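Long-range contact in peptidase M42 (Thaumarchaeota archaeon SCGC AB-539-E09, PDB 5DS0), which probably acts as a metal-dependent TET aminopeptidase of the M42 family, removing amino acids from the N-termini of peptides at a site holding two cobalt ions: residues L9-L13 / I29-Y33. Residues are numbered along the deposited sequence.
Sequences LMKTL and ICKEY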
ATOM      1  N   LEU C   9     -19.013  50.931 -13.359  1.00 41.70           N
ATOM      2  CA  LEU C   9     -18.928  49.898 -14.370  1.00 39.03           C
ATOM      3  C   LEU C   9     -18.237  48.661 -13.823  1.00 38.96           C
ATOM      4  O   LEU C   9     -18.770  47.566 -13.910  1.00 38.45           O
ATOM      5  CB  LEU C   9     -18.173  50.390 -15.592  1.00 37.57           C
ATOM      6  CG  LEU C   9     -17.894  49.329 -16.657  1.00 36.15           C
ATOM      7  CD1 LEU C   9     -19.191  48.854 -17.267  1.00 36.07           C
ATOM      8  CD2 LEU C   9     -16.970  49.848 -17.740  1.00 35.62           C
HETATM    9  N   MSE C  10     -17.073  48.851 -13.213  1.00 39.47           N
HETATM   10  CA  MSE C  10     -16.338  47.737 -12.614  1.00 38.98           C
HETATM   11  C   MSE C  10     -17.242  46.968 -11.699  1.00 38.35           C
HETATM   12  O   MSE C  10     -17.387  45.778 -11.848  1.00 37.08           O
HETATM   13  CB  MSE C  10     -15.065  48.185 -11.892  1.00 40.07           C
HETATM   14  CG  MSE C  10     -14.120  47.000 -11.782  1.00 41.10           C
HETATM   15 SE   MSE C  10     -12.485  47.406 -10.735  0.78 45.79          SE
HETATM   16  CE  MSE C  10     -11.601  48.440 -12.159  1.00 45.32           C
ATOM     17  N   LYS C  11     -17.861  47.643 -10.742  1.00 39.25           N
ATOM     18  CA  LYS C  11     -18.758  46.990  -9.785  1.00 39.95           C
ATOM     19  C   LYS C  11     -19.848  46.191 -10.491  1.00 38.59           C
ATOM     20  O   LYS C  11     -20.109  45.046 -10.168  1.00 37.62           O
ATOM     21  CB  LYS C  11     -19.387  48.042  -8.859  1.00 41.55           C
ATOM     22  CG  LYS C  11     -20.305  47.501  -7.784  1.00 43.17           C
ATOM     23  CD  LYS C  11     -20.721  48.621  -6.851  1.00 46.25           C
ATOM     24  CE  LYS C  11     -21.106  48.123  -5.466  1.00 48.66           C
ATOM     25  NZ  LYS C  11     -22.465  47.519  -5.498  1.00 50.41           N
ATOM     26  N   THR C  12     -20.485  46.818 -11.456  1.00 38.41           N
ATOM     27  CA  THR C  12     -21.604  46.214 -12.137  1.00 38.57           C
ATOM     28  C   THR C  12     -21.203  44.971 -12.914  1.00 37.62           C
ATOM     29  O   THR C  12     -21.932  43.976 -12.914  1.00 37.51           O
ATOM     30  CB  THR C  12     -22.248  47.245 -13.065  1.00 39.14           C
ATOM     31  OG1 THR C  12     -22.727  48.313 -12.255  1.00 40.56           O
ATOM     32  CG2 THR C  12     -23.415  46.664 -13.826  1.00 39.08           C
ATOM     33  N   LEU C  13     -20.057  45.042 -13.577  1.00 37.09           N
ATOM     34  CA  LEU C  13     -19.491  43.890 -14.276  1.00 36.90           C
ATOM     35  C   LEU C  13     -19.198  42.711 -13.358  1.00 36.86           C
ATOM     36  O   LEU C  13     -19.653  41.603 -13.607  1.00 37.09           O
ATOM     37  CB  LEU C  13     -18.175  44.265 -14.964  1.00 36.49           C
ATOM     38  CG  LEU C  13     -18.247  45.117 -16.227  1.00 35.68           C
ATOM     39  CD1 LEU C  13     -16.840  45.540 -16.619  1.00 35.40           C
ATOM     40  CD2 LEU C  13     -18.910  44.351 -17.345  1.00 34.94           C
ATOM     41  N   ILE C  29     -24.527  45.119 -20.467  1.00 40.56           N
ATOM     42  CA  ILE C  29     -23.891  46.163 -19.666  1.00 41.11           C
ATOM     43  C   ILE C  29     -22.763  46.832 -20.432  1.00 41.68           C
ATOM     44  O   ILE C  29     -22.576  48.050 -20.346  1.00 42.19           O
ATOM     45  CB  ILE C  29     -23.342  45.581 -18.343  1.00 39.98           C
ATOM     46  CG1 ILE C  29     -24.505  45.283 -17.390  1.00 39.78           C
ATOM     47  CG2 ILE C  29     -22.363  46.534 -17.683  1.00 39.35           C
ATOM     48  CD1 ILE C  29     -24.235  44.145 -16.440  1.00 39.17           C
ATOM     49  N   CYS C  30     -22.018  46.022 -21.177  1.00 41.98           N
ATOM     50  CA  CYS C  30     -20.932  46.513 -22.008  1.00 42.09           C
ATOM     51  C   CYS C  30     -21.458  47.385 -23.140  1.00 44.33           C
ATOM     52  O   CYS C  30     -20.920  48.453 -23.386  1.00 44.65           O
ATOM     53  CB  CYS C  30     -20.110  45.346 -22.574  1.00 40.64           C
ATOM     54  SG  CYS C  30     -19.181  44.415 -21.328  1.00 38.02           S
ATOM     55  N   LYS C  31     -22.504  46.936 -23.823  1.00 47.30           N
ATOM     56  CA  LYS C  31     -23.082  47.725 -24.917  1.00 50.24           C
ATOM     57  C   LYS C  31     -23.557  49.071 -24.441  1.00 50.08           C
ATOM     58  O   LYS C  31     -23.353  50.071 -25.119  1.00 50.72           O
ATOM     59  CB  LYS C  31     -24.257  47.005 -25.572  1.00 53.24           C
ATOM     60  CG  LYS C  31     -23.826  45.873 -26.475  1.00 56.16           C
ATOM     61  CD  LYS C  31     -25.009  45.292 -27.244  1.00 59.73           C
ATOM     62  CE  LYS C  31     -25.516  44.037 -26.562  1.00 63.08           C
ATOM     63  NZ  LYS C  31     -26.784  43.533 -27.148  1.00 66.02           N
ATOM     64  N   GLU C  32     -24.203  49.091 -23.281  1.00 50.45           N
ATOM     65  CA  GLU C  32     -24.759  50.325 -22.751  1.00 52.74           C
ATOM     66  C   GLU C  32     -23.659  51.337 -22.404  1.00 51.33           C
ATOM     67  O   GLU C  32     -23.750  52.508 -22.770  1.00 53.65           O
ATOM     68  CB  GLU C  32     -25.623  50.053 -21.531  1.00 54.84           C
ATOM     69  CG  GLU C  32     -26.465  51.255 -21.143  1.00 60.78           C
ATOM     70  CD  GLU C  32     -27.393  50.981 -19.974  1.00 67.99           C
ATOM     71  OE1 GLU C  32     -27.256  49.909 -19.333  1.00 74.29           O
ATOM     72  OE2 GLU C  32     -28.272  51.831 -19.704  1.00 70.16           O
ATOM     73  N   TYR C  33     -22.620  50.883 -21.716  1.00 47.27           N
ATOM     74  CA  TYR C  33     -21.518  51.751 -21.364  1.00 45.15           C
ATOM     75  C   TYR C  33     -20.830  52.324 -22.593  1.00 46.28           C
ATOM     76  O   TYR C  33     -20.360  53.467 -22.565  1.00 46.72           O
ATOM     77  CB  TYR C  33     -20.498  50.976 -20.560  1.00 42.77           C
ATOM     78  CG  TYR C  33     -19.377  51.806 -19.999  1.00 40.53           C
ATOM     79  CD1 TYR C  33     -19.521  52.457 -18.795  1.00 39.87           C
ATOM     80  CD2 TYR C  33     -18.159  51.899 -20.657  1.00 40.06           C
ATOM     81  CE1 TYR C  33     -18.498  53.196 -18.266  1.00 40.27           C
ATOM     82  CE2 TYR C  33     -17.113  52.635 -20.131  1.00 40.07           C
ATOM     83  CZ  TYR C  33     -17.290  53.283 -18.935  1.00 40.42           C
ATOM     84  OH  TYR C  33     -16.261  54.011 -18.386  1.00 41.35           O
TER
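In the N-terminal helical hairpin of this M42 aminopeptidase, helices 2-15 and 24-34 pack nearly antiparallel, their local axes at 162° and 11.2 Å apart at closest approach. The interface between residues 9-13 and 29-33 is built from apolar side-chain contacts. Leu9 and Ile29 lose the most surface to the partner helix, 73 and 70 Å²: Leu9, with chi1 t and chi2 p, sets CD1 4.0 Å from CG2 of Ile29 and lays CD2 over the ring of Tyr33. Ile29, with chi1 m and chi2 151°, brings its CD1 to 3.7 Å from CG2 of Thr12, and its CG2 touches Leu9 and also Leu13, 4.1 Å from Leu13 CD2. The m rotamer of Thr12 leaves OG1 bonded to the carbonyl of Glu8 in its own helix, so the methyl serves the packing. Leu13 leaves its backbone sideways, yet its mt conformation brings CD2 back to 4.0 Å from SG of Cys30. Beyond the hairpin, Met10, a selenomethionine, packs on Ile183 and Phe186, and Cys30 on Met189, seating both helices against helix 179-197, and the Tyr33 hydroxyl is hydrogen-bonded to OE2 of Glu190 on that helix. The t rotamer of Tyr33 presents its ring face to Leu9 in a CH-pi contact, with Leu9 CD2 3.5 Å from the ring centroid and just 4° off the normal.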